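Local coordinates for NAD-dependent epimerase/dehydratase (Veillonella parvula DSM 2008, PDB 3R6D), which probably binds NAD(P) through a Rossmann-type domain and may act as an epimerase or dehydratase on a substrate not yet established, at residues K121-F124 with D125-I129. Numbering follows the deposited sequence.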
loop_
_atom_site.group_PDB
_atom_site.type_symbol
_atom_site.label_atom_id
_atom_site.label_comp_id
_atom_site.label_asym_id
_atom_site.label_seq_id
_atom_site.Cartn_x
_atom_site.Cartn_y
_atom_site.Cartn_z
ATOM N N LYS A 121 -7.519 16.088 14.664
ATOM C CA LYS A 121 -6.990 17.458 14.562
ATOM C C LYS A 121 -5.471 17.439 14.458
ATOM O O LYS A 121 -4.885 18.150 13.621
ATOM C CB LYS A 121 -7.430 18.289 15.763
ATOM C CG LYS A 121 -6.899 19.714 15.711
ATOM C CD LYS A 121 -7.504 20.547 16.858
ATOM C CE LYS A 121 -6.879 21.926 16.966
ATOM N NZ LYS A 121 -5.418 21.845 17.314
ATOM N N TRP A 122 -4.808 16.597 15.254
ATOM C CA TRP A 122 -3.350 16.505 15.176
ATOM C C TRP A 122 -2.933 16.075 13.771
ATOM O O TRP A 122 -1.983 16.615 13.191
ATOM C CB TRP A 122 -2.806 15.536 16.225
ATOM C CG TRP A 122 -1.303 15.635 16.329
ATOM C CD1 TRP A 122 -0.585 16.466 17.176
ATOM C CD2 TRP A 122 -0.340 14.907 15.567
ATOM N NE1 TRP A 122 0.747 16.279 16.984
ATOM C CE2 TRP A 122 0.943 15.347 15.996
ATOM C CE3 TRP A 122 -0.426 13.943 14.551
ATOM C CZ2 TRP A 122 2.142 14.857 15.434
ATOM C CZ3 TRP A 122 0.781 13.436 13.996
ATOM C CH2 TRP A 122 2.041 13.901 14.447
ATOM N N THR A 123 -3.638 15.090 13.213
ATOM C CA THR A 123 -3.315 14.584 11.894
ATOM C C THR A 123 -3.331 15.705 10.849
ATOM O O THR A 123 -2.365 15.896 10.106
ATOM C CB THR A 123 -4.271 13.434 11.520
ATOM O OG1 THR A 123 -3.987 12.340 12.381
ATOM C CG2 THR A 123 -4.119 12.993 10.065
ATOM N N PHE A 124 -4.426 16.477 10.819
ATOM C CA PHE A 124 -4.531 17.538 9.816
ATOM C C PHE A 124 -3.642 18.749 10.100
ATOM O O PHE A 124 -3.221 19.430 9.171
ATOM C CB PHE A 124 -6.002 17.884 9.562
ATOM C CG PHE A 124 -6.749 16.725 8.974
ATOM C CD1 PHE A 124 -6.322 16.161 7.762
ATOM C CD2 PHE A 124 -7.831 16.177 9.606
ATOM C CE1 PHE A 124 -6.961 15.071 7.197
ATOM C CE2 PHE A 124 -8.482 15.058 9.060
ATOM C CZ PHE A 124 -8.057 14.507 7.852
ATOM N N ASP A 125 -3.300 18.964 11.365
ATOM C CA ASP A 125 -2.327 19.984 11.736
ATOM C C ASP A 125 -0.939 19.638 11.210
ATOM O O ASP A 125 -0.079 20.505 11.106
ATOM C CB ASP A 125 -2.239 20.120 13.258
ATOM C CG ASP A 125 -3.432 20.844 13.890
ATOM O OD1 ASP A 125 -4.327 21.378 13.180
ATOM O OD2 ASP A 125 -3.471 20.876 15.145
ATOM N N ASN A 126 -0.708 18.368 10.887
ATOM C CA ASN A 126 0.627 17.878 10.539
ATOM C C ASN A 126 0.757 17.351 9.118
ATOM O O ASN A 126 1.713 16.636 8.794
ATOM C CB ASN A 126 1.078 16.829 11.579
ATOM C CG ASN A 126 1.532 17.497 12.861
ATOM O OD1 ASN A 126 2.693 17.899 12.980
ATOM N ND2 ASN A 126 0.613 17.684 13.792
ATOM N N LEU A 127 -0.185 17.737 8.266
ATOM C CA LEU A 127 -0.117 17.413 6.845
ATOM C C LEU A 127 -0.544 18.623 6.050
ATOM O O LEU A 127 -1.471 19.345 6.441
ATOM C CB LEU A 127 -1.093 16.280 6.519
ATOM C CG LEU A 127 -0.732 14.912 7.109
ATOM C CD1 LEU A 127 -1.894 13.963 6.929
ATOM C CD2 LEU A 127 0.541 14.321 6.478
ATOM N N PRO A 128 0.086 18.834 4.890
ATOM C CA PRO A 128 -0.395 19.919 4.039
ATOM C C PRO A 128 -1.751 19.555 3.449
ATOM O O PRO A 128 -2.016 18.382 3.204
ATOM C CB PRO A 128 0.646 20.011 2.926
ATOM C CG PRO A 128 1.615 18.927 3.111
ATOM C CD PRO A 128 1.294 18.167 4.382
ATOM N N ILE A 129 -2.595 20.552 3.236
ATOM C CA ILE A 129 -3.910 20.325 2.685
ATOM C C ILE A 129 -3.815 19.658 1.327
ATOM O O ILE A 129 -4.613 18.771 1.012
ATOM C CB ILE A 129 -4.715 21.657 2.595
ATOM C CG1 ILE A 129 -5.050 22.121 4.011
ATOM C CG2 ILE A 129 -5.983 21.470 1.749
ATOM C CD1 ILE A 129 -5.762 23.500 4.056
#
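Trp-122 swings its indole along the helix toward Asn-126 because CG stands anti to the backbone N (chi1 -169°), while Asn-126, with CG beside its own backbone N and its amide turned nearly crosswise (chi2 -86°), lays its carboxamide over that ring. Asn-126 ND2 rides over the middle of the indole, 3.2 Å from Trp-122 CE2, with ring and amide planes stacked 24° apart; beside it, CB of Asn-126 makes a CH-pi contact above the six-membered ring. Asn-126 ND2 also gives a nearly straight hydrogen bond to Trp-122 O, at 2.9 Å, and that oxygen lies in the amide plane, so bond and stack together fix the rotation of the carboxamide. A leucine in place of Trp-122 takes away the flat face, which would probably leave the Asn-126 amide freer to turn and Trp-156 without its edge-to-face mate. One residue earlier, Lys-121 runs out extended and bends only at its last torsion, bringing NZ 3.1 Å from Asp-125 OD2, on the syn side of the carboxylate, in a salt bridge at the exposed surface. The backbone spans the same pair of residues, Asp-125 N giving an i-to-i+4 hydrogen bond to Lys-121 O at 2.9 Å. The turn then tightens: Asn-126 N makes a hydrogen bond three residues back to Thr-123 O, at 3.1 Å. Thr-123 CG2 and Leu-127 CD1 lie side by side, 4.0 Å apart, on the inner side, where both residues touch Met-108 of strand 102-108. Thr-123 OG1 is hydrogen-bonded to Leu-119 O and to NE1 of Trp-156, on strand 148-158, whose ring meets Trp-122 edge-to-face; Pro-128 occupies the N-cap position of helix 129-144, whose Val-132 packs against Phe-124 and Leu-127, so this peripheral turn joins helix 117-125 to its successor beside the central sheet.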